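Long-range contacts in Alr3699 protein (PDB 4XSO), which is of unknown function but probably belongs to the GT-B clan of glycosyltransferases, built from two Rossmann-like domains: residues Asn206-His211 with Ala282-Ala287; Ala237-Asp242 with Asn265-Leu270; Ala229-Gln234 with Asn341-Cys346; Gly307-Ala312 with Thr355-Ala360; Ile223-Leu228 with Thr259-Glu264. One frame throughout, in Å; residues are numbered along the deposited sequence.

Interaction 1 (Asn206-His211 with Ala282-Ala287)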
# COMPACT_ATOMS: atom_id res chain seq x y z
N ASN A 206 -19.61 -31.98 44.80
CA ASN A 206 -18.39 -32.29 44.08
C ASN A 206 -17.23 -31.27 44.28
O ASN A 206 -17.45 -30.11 44.68
CB ASN A 206 -18.69 -32.33 42.59
CG ASN A 206 -19.67 -33.41 42.22
OD1 ASN A 206 -20.66 -33.17 41.52
ND2 ASN A 206 -19.38 -34.62 42.62
N PHE A 207 -16.02 -31.70 43.90
CA PHE A 207 -14.90 -30.77 43.68
C PHE A 207 -14.89 -30.48 42.20
O PHE A 207 -14.58 -31.35 41.36
CB PHE A 207 -13.56 -31.34 44.15
CG PHE A 207 -12.44 -30.35 44.18
CD1 PHE A 207 -11.72 -30.08 43.02
CD2 PHE A 207 -12.15 -29.63 45.35
CE1 PHE A 207 -10.72 -29.14 43.02
CE2 PHE A 207 -11.11 -28.70 45.36
CZ PHE A 207 -10.39 -28.47 44.19
N VAL A 208 -15.24 -29.24 41.86
CA VAL A 208 -15.49 -28.87 40.51
C VAL A 208 -14.29 -28.12 39.89
O VAL A 208 -13.91 -27.04 40.31
CB VAL A 208 -16.75 -27.99 40.43
CG1 VAL A 208 -16.97 -27.50 39.01
CG2 VAL A 208 -17.98 -28.75 40.91
N VAL A 209 -13.76 -28.70 38.84
CA VAL A 209 -12.74 -28.07 38.04
C VAL A 209 -13.36 -27.54 36.77
O VAL A 209 -13.92 -28.31 35.96
CB VAL A 209 -11.63 -29.05 37.63
CG1 VAL A 209 -10.55 -28.30 36.87
CG2 VAL A 209 -11.03 -29.72 38.84
N GLY A 210 -13.23 -26.24 36.53
CA GLY A 210 -13.86 -25.62 35.37
C GLY A 210 -12.81 -25.31 34.31
O GLY A 210 -11.69 -24.86 34.62
N HIS A 211 -13.19 -25.51 33.06
CA HIS A 211 -12.36 -25.18 31.95
C HIS A 211 -13.19 -24.28 31.05
O HIS A 211 -14.29 -24.68 30.65
CB HIS A 211 -12.00 -26.49 31.23
CG HIS A 211 -10.89 -26.36 30.24
ND1 HIS A 211 -11.05 -25.75 29.02
CD2 HIS A 211 -9.60 -26.75 30.30
CE1 HIS A 211 -9.90 -25.76 28.36
NE2 HIS A 211 -9.00 -26.34 29.14
N ALA A 282 -18.55 -20.69 40.90
CA ALA A 282 -19.03 -21.96 41.35
C ALA A 282 -18.04 -23.12 41.25
O ALA A 282 -18.32 -24.16 41.74
CB ALA A 282 -20.29 -22.29 40.65
N CYS A 283 -16.90 -22.93 40.61
CA CYS A 283 -15.85 -23.97 40.55
C CYS A 283 -15.10 -23.95 41.87
O CYS A 283 -15.24 -23.01 42.69
CB CYS A 283 -14.91 -23.66 39.42
SG CYS A 283 -15.75 -23.90 37.85
N ASP A 284 -14.34 -25.01 42.10
CA ASP A 284 -13.41 -25.08 43.21
C ASP A 284 -12.01 -24.84 42.68
O ASP A 284 -11.17 -24.43 43.41
CB ASP A 284 -13.57 -26.43 43.90
CG ASP A 284 -15.00 -26.63 44.46
OD1 ASP A 284 -15.21 -25.97 45.50
OD2 ASP A 284 -15.90 -27.35 43.87
N LEU A 285 -11.79 -25.04 41.38
CA LEU A 285 -10.50 -24.76 40.73
C LEU A 285 -10.80 -24.47 39.28
O LEU A 285 -11.70 -25.06 38.70
CB LEU A 285 -9.59 -25.98 40.84
CG LEU A 285 -8.33 -26.06 40.00
CD1 LEU A 285 -7.38 -24.96 40.51
CD2 LEU A 285 -7.63 -27.45 40.11
N VAL A 286 -10.09 -23.49 38.71
CA VAL A 286 -10.22 -23.15 37.31
C VAL A 286 -8.95 -23.67 36.66
O VAL A 286 -7.87 -23.37 37.14
CB VAL A 286 -10.39 -21.66 37.11
CG1 VAL A 286 -10.39 -21.34 35.63
CG2 VAL A 286 -11.71 -21.25 37.75
N ALA A 287 -9.08 -24.47 35.61
CA ALA A 287 -7.95 -24.93 34.84
C ALA A 287 -7.82 -24.36 33.48
O ALA A 287 -8.68 -24.52 32.62
CB ALA A 287 -8.00 -26.48 34.71
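C283 and D284 meet V208 where two neighbouring parallel strands, 207-211 and 285-287, begin to pair. C283 lays its SG directly against the glycine backbone of G210, 3.6 Å from G210 CA. SG also touches V208 CG1.

D284 contributes both polar and apolar contacts. Its CG stands anti to the carbonyl carbon (chi1 -61°), beside the backbone N. OD2 takes the N-H of V208 on its anti lone pair, at 2.8 Å from V208 N and nearly straight (168°). D284 N returns a bond to V208 O, 2.7 Å long. D284 CB sits over the centre of the F207 ring, 3.7 Å from the centroid, as a CH-pi contact.

L285 N is the second donor to V208 O, at 3.1 Å and tilted from the carbonyl plane, so that one oxygen holds two N-H groups. L285 O then accepts from G210 N. The side chain of L285 lies on the same face of the sheet as V209. V286 is the bridge partner of G210, and its CG1 lies 3.9 Å from G210 O. A287 N closes the ladder on G210 O at 2.8 Å, and A287 CB packs on V209 CG1 at 3.8 Å.

The pairing lies in the middle of the Rossmann-like sheet of the C-terminal half, with strand 235-240 on the other side of 207-211. R198 forms a salt bridge with D284 OD2. This carboxylate oxygen is thus gripped by a backbone N-H and a guanidinium, which probably stabilises its negative charge.

Interaction 2 (Ala237-Asp242 with Asn265-Leu270)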
# COMPACT_ATOMS: atom_id res chain seq x y z
N ALA A 237 -15.45 -32.30 36.18
CA ALA A 237 -15.04 -31.22 35.31
C ALA A 237 -16.27 -30.59 34.62
O ALA A 237 -17.20 -31.29 34.25
CB ALA A 237 -14.02 -31.73 34.32
N ILE A 238 -16.34 -29.26 34.55
CA ILE A 238 -17.29 -28.59 33.70
C ILE A 238 -16.52 -27.96 32.61
O ILE A 238 -15.51 -27.25 32.85
CB ILE A 238 -18.21 -27.56 34.45
CG1 ILE A 238 -17.40 -26.44 35.07
CG2 ILE A 238 -19.04 -28.22 35.54
CD1 ILE A 238 -18.27 -25.26 35.51
N LEU A 239 -16.95 -28.25 31.38
CA LEU A 239 -16.37 -27.66 30.16
C LEU A 239 -17.37 -26.64 29.64
O LEU A 239 -18.52 -26.98 29.27
CB LEU A 239 -16.09 -28.71 29.08
CG LEU A 239 -15.28 -29.92 29.60
CD1 LEU A 239 -14.89 -30.78 28.40
CD2 LEU A 239 -14.04 -29.55 30.29
N VAL A 240 -16.90 -25.40 29.59
CA VAL A 240 -17.73 -24.31 29.21
C VAL A 240 -17.13 -23.73 27.98
O VAL A 240 -15.97 -23.31 27.95
CB VAL A 240 -17.81 -23.27 30.34
CG1 VAL A 240 -18.80 -22.20 30.00
CG2 VAL A 240 -18.23 -23.96 31.64
N GLY A 241 -17.93 -23.76 26.94
CA GLY A 241 -17.62 -23.21 25.66
C GLY A 241 -18.26 -24.09 24.58
O GLY A 241 -18.81 -25.21 24.82
N ASP A 242 -18.17 -23.59 23.38
CA ASP A 242 -18.83 -24.23 22.29
C ASP A 242 -17.78 -24.77 21.35
O ASP A 242 -16.60 -24.48 21.47
CB ASP A 242 -19.88 -23.30 21.62
CG ASP A 242 -19.30 -21.99 21.17
OD1 ASP A 242 -18.24 -21.60 21.66
OD2 ASP A 242 -19.93 -21.34 20.33
N ASN A 265 -19.99 -39.53 33.69
CA ASN A 265 -20.70 -38.91 34.75
C ASN A 265 -19.86 -37.96 35.63
O ASN A 265 -20.26 -37.63 36.70
CB ASN A 265 -21.34 -39.95 35.64
CG ASN A 265 -22.77 -39.54 36.00
OD1 ASN A 265 -23.54 -39.06 35.11
ND2 ASN A 265 -23.11 -39.65 37.28
N ARG A 266 -18.69 -37.58 35.18
CA ARG A 266 -17.80 -36.69 35.94
C ARG A 266 -17.32 -35.53 35.06
O ARG A 266 -16.38 -34.85 35.44
CB ARG A 266 -16.60 -37.51 36.41
CG ARG A 266 -16.99 -38.51 37.50
CD ARG A 266 -15.81 -39.29 37.97
NE ARG A 266 -14.81 -38.44 38.56
CZ ARG A 266 -13.53 -38.77 38.63
NH1 ARG A 266 -13.09 -39.96 38.19
NH2 ARG A 266 -12.70 -37.93 39.16
N VAL A 267 -17.86 -35.40 33.85
CA VAL A 267 -17.54 -34.32 32.91
C VAL A 267 -18.89 -33.79 32.42
O VAL A 267 -19.74 -34.59 32.04
CB VAL A 267 -16.68 -34.80 31.72
CG1 VAL A 267 -16.25 -33.65 30.82
CG2 VAL A 267 -15.43 -35.52 32.19
N LYS A 268 -19.15 -32.47 32.57
CA LYS A 268 -20.38 -31.84 32.06
C LYS A 268 -20.01 -30.81 31.01
O LYS A 268 -19.27 -29.87 31.30
CB LYS A 268 -21.23 -31.21 33.19
CG LYS A 268 -21.89 -32.24 34.10
CD LYS A 268 -22.66 -31.64 35.30
CE LYS A 268 -23.94 -30.91 34.90
NZ LYS A 268 -25.20 -31.73 35.03
N PHE A 269 -20.47 -31.00 29.77
CA PHE A 269 -20.36 -29.97 28.76
C PHE A 269 -21.53 -28.98 28.95
O PHE A 269 -22.70 -29.37 28.81
CB PHE A 269 -20.45 -30.54 27.37
CG PHE A 269 -19.26 -31.37 26.94
CD1 PHE A 269 -19.18 -32.72 27.23
CD2 PHE A 269 -18.26 -30.82 26.16
CE1 PHE A 269 -18.11 -33.50 26.77
CE2 PHE A 269 -17.19 -31.56 25.72
CZ PHE A 269 -17.11 -32.93 26.02
N LEU A 270 -21.25 -27.70 29.27
CA LEU A 270 -22.37 -26.71 29.46
C LEU A 270 -22.68 -25.91 28.24
O LEU A 270 -23.64 -25.09 28.20
CB LEU A 270 -22.08 -25.74 30.62
CG LEU A 270 -21.75 -26.35 31.93
CD1 LEU A 270 -21.63 -25.27 32.99
CD2 LEU A 270 -22.82 -27.36 32.27
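A237 and L239 each use both backbone polar atoms to bind the strand 267-270. A237 N donates to R266 O at 2.8 Å. K268 N gives its hydrogen to A237 O. One step on, L239 N donates to K268 O, and L270 N donates to L239 O at 2.8 Å with an angle of 170° at the hydrogen. This alternation is the regular parallel ladder. Three CA-H groups add weak contacts, the closest from V267 CA to A237 O at 3.3 Å.

The two strands and helix 248-260 form a right-handed beta-alpha-beta crossover of the Rossmann-like domain. Strand 267-271 is the outermost strand of its sheet within the chain.

A237, V267, L239 and F269 share one face. There L239 and F269 lie side by side and point the same way. L239 CD1 reaches over a face of the F269 ring, 4.0 Å from its centroid and 3.6 Å from F269 CE2. The same methyl touches V267 CG1 at 4.0 Å. H255 of the crossover helix meets the F269 ring with the planes at about 45°, and L224 and L228 of helix 221-228 pack on A237.

On the other face L270 CD1 touches V240 CG2 at 3.9 Å. I238 CD1 comes to the same L270 methyl at 4.2 Å. K268 CB lies beside I238 on this face, and the amine turns off from the strand pair.

Interaction 3 (Ala229-Gln234 with Asn341-Cys346)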
# COMPACT_ATOMS: atom_id res chain seq x y z
N ALA A 229 -8.97 -38.70 35.18
CA ALA A 229 -8.77 -40.14 35.34
C ALA A 229 -7.91 -40.45 36.54
O ALA A 229 -7.98 -41.55 37.06
CB ALA A 229 -8.15 -40.72 34.08
N GLN A 230 -7.11 -39.47 37.00
CA GLN A 230 -6.18 -39.66 38.10
C GLN A 230 -6.59 -38.99 39.40
O GLN A 230 -5.76 -38.89 40.28
CB GLN A 230 -4.79 -39.14 37.69
CG GLN A 230 -4.18 -39.97 36.56
CD GLN A 230 -3.80 -41.33 37.10
OE1 GLN A 230 -4.61 -42.26 37.11
NE2 GLN A 230 -2.60 -41.41 37.66
N CYS A 231 -7.85 -38.55 39.49
CA CYS A 231 -8.37 -37.75 40.58
C CYS A 231 -9.42 -38.52 41.33
O CYS A 231 -10.09 -39.35 40.74
CB CYS A 231 -9.03 -36.46 40.02
SG CYS A 231 -7.75 -35.29 39.55
N PRO A 232 -9.61 -38.22 42.62
CA PRO A 232 -10.68 -38.95 43.27
C PRO A 232 -12.04 -38.74 42.64
O PRO A 232 -12.26 -37.80 41.83
CB PRO A 232 -10.64 -38.45 44.74
CG PRO A 232 -9.57 -37.44 44.83
CD PRO A 232 -8.77 -37.47 43.56
N PRO A 233 -12.97 -39.62 43.00
CA PRO A 233 -14.28 -39.66 42.31
C PRO A 233 -15.19 -38.44 42.54
O PRO A 233 -16.01 -38.17 41.70
CB PRO A 233 -14.91 -40.96 42.81
CG PRO A 233 -14.18 -41.30 44.09
CD PRO A 233 -12.81 -40.70 44.00
N GLN A 234 -15.02 -37.70 43.64
CA GLN A 234 -15.79 -36.51 43.83
C GLN A 234 -15.33 -35.34 42.91
O GLN A 234 -16.06 -34.32 42.81
CB GLN A 234 -15.82 -36.07 45.31
CG GLN A 234 -14.58 -35.36 45.85
CD GLN A 234 -13.51 -36.34 46.24
OE1 GLN A 234 -13.53 -37.49 45.80
NE2 GLN A 234 -12.55 -35.90 47.06
N ASN A 341 -1.84 -33.79 40.10
CA ASN A 341 -1.19 -33.54 41.36
C ASN A 341 -1.63 -32.21 41.97
O ASN A 341 -1.89 -32.11 43.18
CB ASN A 341 0.31 -33.48 41.17
CG ASN A 341 0.92 -34.85 40.93
OD1 ASN A 341 0.32 -35.90 41.16
ND2 ASN A 341 2.15 -34.84 40.52
N ILE A 342 -1.76 -31.18 41.12
CA ILE A 342 -2.30 -29.90 41.60
C ILE A 342 -3.69 -30.05 42.10
O ILE A 342 -4.05 -29.50 43.16
CB ILE A 342 -2.27 -28.81 40.50
CG1 ILE A 342 -0.83 -28.47 40.14
CG2 ILE A 342 -3.00 -27.55 40.96
CD1 ILE A 342 0.06 -28.19 41.38
N ILE A 343 -4.52 -30.73 41.33
CA ILE A 343 -5.95 -30.87 41.72
C ILE A 343 -6.04 -31.57 43.09
O ILE A 343 -6.73 -31.12 44.01
CB ILE A 343 -6.72 -31.70 40.68
CG1 ILE A 343 -6.82 -30.91 39.38
CG2 ILE A 343 -8.09 -32.07 41.21
CD1 ILE A 343 -7.49 -31.70 38.26
N ASN A 344 -5.28 -32.65 43.23
CA ASN A 344 -5.20 -33.35 44.50
C ASN A 344 -4.64 -32.47 45.65
O ASN A 344 -5.10 -32.56 46.78
CB ASN A 344 -4.39 -34.63 44.32
CG ASN A 344 -5.23 -35.77 43.75
OD1 ASN A 344 -6.28 -36.09 44.27
ND2 ASN A 344 -4.77 -36.39 42.69
N THR A 345 -3.64 -31.63 45.36
CA THR A 345 -3.14 -30.72 46.35
C THR A 345 -4.23 -29.79 46.80
O THR A 345 -4.32 -29.49 47.99
CB THR A 345 -2.02 -29.87 45.78
OG1 THR A 345 -0.91 -30.73 45.57
CG2 THR A 345 -1.65 -28.76 46.72
N CYS A 346 -5.05 -29.34 45.84
CA CYS A 346 -6.17 -28.42 46.17
C CYS A 346 -7.27 -29.05 47.05
O CYS A 346 -7.93 -28.37 47.84
CB CYS A 346 -6.78 -27.84 44.89
SG CYS A 346 -5.73 -26.62 44.10
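C231 and I343 make the tight part of this contact. C231 SG lies against the isoleucine side chain, 3.6 Å from I343 CG2 and 3.8 Å from I343 CD1. The sulfur therefore touches both the branch methyl and the end of the longer arm. With CG1 of I343 anti to the carbonyl carbon (chi1 -68°), CG2 is left on the C231 side, where it meets SG. Both residues are buried. I343 also touches V209 of strand 207-212 and L285 of strand 285-287, so this side of the contact faces the sheet.

The outer side is more polar, and its contacts are few and scattered. There is one local short approach. N344 crosses P232 obliquely and brings OD1 to within 2.9 Å of P232 CD. That is too short for comfort between an oxygen and a ring carbon, and the detail is doubtful. P232 CG is farther from the same oxygen, at 3.6 Å. The other end of the amide, N344 ND2, lies 3.6 Å from Q230 O, too far for a hydrogen bond. No hydrogen bond joins the two segments. Q230 is exposed, and its amide reaches past this part of the helix to Q337, one turn before N341. P232 also packs on I347 farther along.

The loop 229-234 leads from helix 221-228 into strand 235-240. It rests on helix 336-348, which lies on the sheet face that carries V209 and L285. This is loop-on-helix packing in the alpha/beta/alpha layers of a Rossmann-like domain.

Interaction 4 (Gly307-Ala312 with Thr355-Ala360)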
# COMPACT_ATOMS: atom_id res chain seq x y z
N GLY A 307 -11.37 -14.57 42.53
CA GLY A 307 -10.94 -15.14 43.77
C GLY A 307 -10.87 -16.65 43.76
O GLY A 307 -11.13 -17.24 44.77
N LYS A 308 -10.49 -17.28 42.67
CA LYS A 308 -10.44 -18.75 42.60
C LYS A 308 -9.03 -19.28 42.47
O LYS A 308 -8.15 -18.62 41.91
CB LYS A 308 -11.25 -19.23 41.40
CG LYS A 308 -12.76 -19.03 41.58
CD LYS A 308 -13.10 -19.81 42.85
CE LYS A 308 -14.53 -20.09 43.06
NZ LYS A 308 -14.63 -20.78 44.34
N PRO A 309 -8.79 -20.47 42.99
CA PRO A 309 -7.51 -21.08 42.68
C PRO A 309 -7.49 -21.32 41.17
O PRO A 309 -8.52 -21.71 40.58
CB PRO A 309 -7.61 -22.44 43.35
CG PRO A 309 -8.69 -22.32 44.37
CD PRO A 309 -9.68 -21.41 43.73
N VAL A 310 -6.35 -21.08 40.55
CA VAL A 310 -6.20 -21.27 39.15
C VAL A 310 -4.92 -22.06 38.87
O VAL A 310 -3.85 -21.81 39.46
CB VAL A 310 -6.22 -19.95 38.39
CG1 VAL A 310 -4.99 -19.09 38.71
CG2 VAL A 310 -6.28 -20.20 36.90
N VAL A 311 -5.02 -23.00 37.93
CA VAL A 311 -3.88 -23.77 37.48
C VAL A 311 -3.78 -23.47 36.03
O VAL A 311 -4.77 -23.47 35.35
CB VAL A 311 -4.04 -25.33 37.74
CG1 VAL A 311 -5.29 -25.91 37.19
CG2 VAL A 311 -2.83 -26.09 37.17
N ALA A 312 -2.58 -23.16 35.55
CA ALA A 312 -2.33 -22.87 34.16
C ALA A 312 -1.15 -23.59 33.58
O ALA A 312 -0.26 -24.06 34.28
CB ALA A 312 -2.10 -21.37 33.97
N THR A 355 -5.97 -19.42 50.75
CA THR A 355 -5.10 -18.28 50.90
C THR A 355 -4.60 -17.89 49.52
O THR A 355 -4.64 -16.76 49.17
CB THR A 355 -3.93 -18.64 51.79
OG1 THR A 355 -4.46 -18.97 53.04
CG2 THR A 355 -2.95 -17.52 51.91
N ILE A 356 -4.16 -18.87 48.74
CA ILE A 356 -3.73 -18.61 47.38
C ILE A 356 -4.81 -17.89 46.54
O ILE A 356 -4.51 -16.98 45.75
CB ILE A 356 -3.33 -19.91 46.71
CG1 ILE A 356 -2.03 -20.43 47.36
CG2 ILE A 356 -3.21 -19.72 45.16
CD1 ILE A 356 -1.62 -21.79 46.92
N ALA A 357 -6.02 -18.37 46.67
CA ALA A 357 -7.16 -17.85 45.94
C ALA A 357 -7.41 -16.39 46.36
O ALA A 357 -7.63 -15.50 45.53
CB ALA A 357 -8.40 -18.71 46.17
N SER A 358 -7.25 -16.13 47.63
CA SER A 358 -7.41 -14.78 48.13
C SER A 358 -6.21 -13.89 47.67
O SER A 358 -6.40 -12.74 47.25
CB SER A 358 -7.54 -14.87 49.63
OG SER A 358 -7.50 -13.58 50.14
N ASN A 359 -4.99 -14.44 47.66
CA ASN A 359 -3.82 -13.71 47.12
C ASN A 359 -4.09 -13.32 45.65
O ASN A 359 -3.85 -12.16 45.22
CB ASN A 359 -2.53 -14.59 47.17
CG ASN A 359 -2.04 -14.82 48.56
OD1 ASN A 359 -2.53 -14.19 49.50
ND2 ASN A 359 -1.07 -15.70 48.72
N ALA A 360 -4.63 -14.28 44.90
CA ALA A 360 -4.91 -14.06 43.49
C ALA A 360 -5.86 -12.89 43.20
O ALA A 360 -5.58 -12.04 42.36
CB ALA A 360 -5.45 -15.36 42.88
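A357 meets the turn G307-P309 mainly through its CB, and most of the contact is apolar. The methyl points at the turn. It lies 3.9 Å from P309 CD and 4.0 Å from P309 CG, so it touches one side of the proline ring. It is also 3.7 Å from P309 N and 3.8 Å from K308 C, the two atoms of the peptide bond that leads into the ring. One turn on, A360 adds a lighter contact, its CB 4.3 Å from K308 O. The two small side chains let the backbones come close, with P309 CA and A357 CA 4.6 Å apart.

Among polar atoms, G307 O approaches A357 CB at 3.4 Å. That is a carbonyl against a methyl, and no hydrogen bond joins the segments. G307 ends the preceding helix in a Schellman motif with positive phi (69°), and this turn brings its carbonyl to the helix.

The charged group lies elsewhere. The side chain of K308 starts away from helix 350-368. Its NZ donates to C283 O beside the neighbouring strand 285-287, while the backbone of 307-309 packs on A357. P309 also packs on L285, while A360 reaches M304 of helix 298-305.

The contact joins the turn leading into strand 310-313 to the long helix 350-368. It belongs to the alpha/beta/alpha layering of the C-terminal Rossmann-like domain, at the point where a helix ends in a Schellman turn and the chain enters the parallel sheet.

Interaction 5 (Ile223-Leu228 with Thr259-Glu264)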
# COMPACT_ATOMS: atom_id res chain seq x y z
N ILE A 223 -6.36 -32.83 28.03
CA ILE A 223 -5.38 -32.91 29.12
C ILE A 223 -6.11 -32.90 30.50
O ILE A 223 -5.79 -33.70 31.35
CB ILE A 223 -4.36 -31.72 29.04
CG1 ILE A 223 -3.72 -31.62 27.65
CG2 ILE A 223 -3.29 -31.81 30.14
CD1 ILE A 223 -2.79 -32.79 27.38
N LEU A 224 -7.10 -31.99 30.70
CA LEU A 224 -7.91 -32.01 31.90
C LEU A 224 -8.61 -33.38 32.07
O LEU A 224 -8.67 -33.92 33.16
CB LEU A 224 -8.93 -30.83 31.93
CG LEU A 224 -9.92 -30.82 33.10
CD1 LEU A 224 -9.18 -30.70 34.41
CD2 LEU A 224 -10.90 -29.64 32.95
N ILE A 225 -9.18 -33.89 30.98
CA ILE A 225 -9.86 -35.19 30.99
C ILE A 225 -8.88 -36.33 31.39
O ILE A 225 -9.20 -37.05 32.32
CB ILE A 225 -10.60 -35.42 29.65
CG1 ILE A 225 -11.71 -34.37 29.50
CG2 ILE A 225 -11.19 -36.82 29.61
CD1 ILE A 225 -12.13 -34.13 28.07
N ASP A 226 -7.66 -36.39 30.81
CA ASP A 226 -6.67 -37.40 31.26
C ASP A 226 -6.33 -37.22 32.75
O ASP A 226 -6.32 -38.17 33.52
CB ASP A 226 -5.40 -37.31 30.48
CG ASP A 226 -5.49 -37.91 29.09
OD1 ASP A 226 -6.37 -38.74 28.89
OD2 ASP A 226 -4.68 -37.52 28.20
N ALA A 227 -6.15 -35.97 33.20
CA ALA A 227 -5.91 -35.77 34.62
C ALA A 227 -7.10 -36.21 35.49
O ALA A 227 -6.91 -36.69 36.60
CB ALA A 227 -5.57 -34.31 34.91
N LEU A 228 -8.33 -36.05 35.02
CA LEU A 228 -9.49 -36.44 35.83
C LEU A 228 -9.44 -37.94 36.15
O LEU A 228 -9.76 -38.36 37.25
CB LEU A 228 -10.79 -36.10 35.09
CG LEU A 228 -11.89 -35.48 35.94
CD1 LEU A 228 -11.33 -34.32 36.75
CD2 LEU A 228 -13.05 -34.98 35.08
N THR A 259 -15.77 -41.25 27.46
CA THR A 259 -16.37 -42.60 27.56
C THR A 259 -15.29 -43.69 27.68
O THR A 259 -15.36 -44.54 28.53
CB THR A 259 -17.23 -42.88 26.34
OG1 THR A 259 -18.38 -42.02 26.36
CG2 THR A 259 -17.68 -44.36 26.36
N ARG A 260 -14.25 -43.66 26.87
CA ARG A 260 -13.15 -44.63 27.07
C ARG A 260 -12.53 -44.64 28.51
O ARG A 260 -12.16 -45.71 29.05
CB ARG A 260 -12.10 -44.37 26.00
CG ARG A 260 -10.83 -45.23 26.10
CD ARG A 260 -9.90 -45.02 24.87
NE ARG A 260 -9.39 -43.65 24.70
CZ ARG A 260 -8.50 -43.03 25.49
NH1 ARG A 260 -7.98 -43.62 26.56
NH2 ARG A 260 -8.12 -41.78 25.22
N LEU A 261 -12.39 -43.47 29.14
CA LEU A 261 -11.87 -43.39 30.52
C LEU A 261 -12.90 -43.71 31.55
O LEU A 261 -12.60 -43.76 32.73
CB LEU A 261 -11.22 -42.04 30.78
CG LEU A 261 -9.95 -41.98 29.91
CD1 LEU A 261 -9.49 -40.57 29.57
CD2 LEU A 261 -8.83 -42.76 30.56
N GLY A 262 -14.13 -44.01 31.14
CA GLY A 262 -15.19 -44.18 32.16
C GLY A 262 -15.59 -42.93 32.93
O GLY A 262 -16.11 -43.02 34.05
N LEU A 263 -15.41 -41.76 32.33
CA LEU A 263 -15.70 -40.47 32.99
C LEU A 263 -17.02 -39.72 32.63
O LEU A 263 -17.15 -38.51 32.88
CB LEU A 263 -14.54 -39.57 32.71
CG LEU A 263 -13.27 -40.00 33.45
CD1 LEU A 263 -12.16 -39.07 32.98
CD2 LEU A 263 -13.44 -39.99 34.97
N GLU A 264 -18.00 -40.44 32.09
CA GLU A 264 -19.15 -39.79 31.45
C GLU A 264 -20.03 -39.08 32.45
O GLU A 264 -20.74 -38.16 32.10
CB GLU A 264 -20.02 -40.78 30.65
CG GLU A 264 -20.53 -41.98 31.45
CD GLU A 264 -19.57 -43.18 31.39
OE1 GLU A 264 -18.41 -43.01 30.92
OE2 GLU A 264 -20.02 -44.28 31.77
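L263 and L261 reach the helix 223-228 with the same first torsion, CG anti to the carbonyl carbon (chi1 -70° and -68°). In L263 CD1 continues extended (chi2 176°) and its methyl becomes the centre of the contact. In I225 CG2 is anti to the backbone N, which sets this methyl toward both leucines.

L263 CD1 lies 3.6 Å from I225 O, 3.9 Å from L228 CB and 4.2 Å from I225 CG2. The leucine thus rests on one turn of the helix, between a carbonyl and two apolar groups. The side chains of I225 and L263 run antiparallel alongside each other. L261 CD1 comes to I225 CG2 at 4.1 Å. The same methyl comes to 3.7 Å from D226 OD1, which is contact of a carboxylate oxygen with a carbon. D226 OD1 has its polar partner in Q257 of helix 248-260. R260 NH2 is 5.1 Å from this oxygen, so any attraction between the charges would act without contact.

No hydrogen bond crosses between the segments. G262 carries the positive phi of a Schellman motif that ends helix 248-260. Its turn separates L261 from L263, and both leucines point at the same helix.

Around the contact, I225 also packs on L254 and I258 of helix 248-260. L228 touches V235 and A237 of strand 235-240. A227 faces L339 and A340 of helix 336-348. Helix 221-228 therefore sits against the sheet, with helix 248-260 and helix 336-348 as its neighbours.

All five contacts lie in the C-terminal half of the chain. From the N terminus, strand 207-212 opens the loop that interaction 1 closes at 282-287. Interaction 5 opens next, inside that loop, and ties helix 221-228 to the turn after helix 248-260. Interaction 3 then ties the loop 229-234 to helix 336-348, so it crosses interactions 1 and 5. Interaction 2, nested within 1 and 3 and crossing 5, ties strand 235-240 to strand 267-271. Interaction 4 opens after interaction 1 has closed and crosses interaction 3, joining the turn before strand 310-313 to helix 350-368. Interactions 1, 2 and 4 reach one parallel sheet.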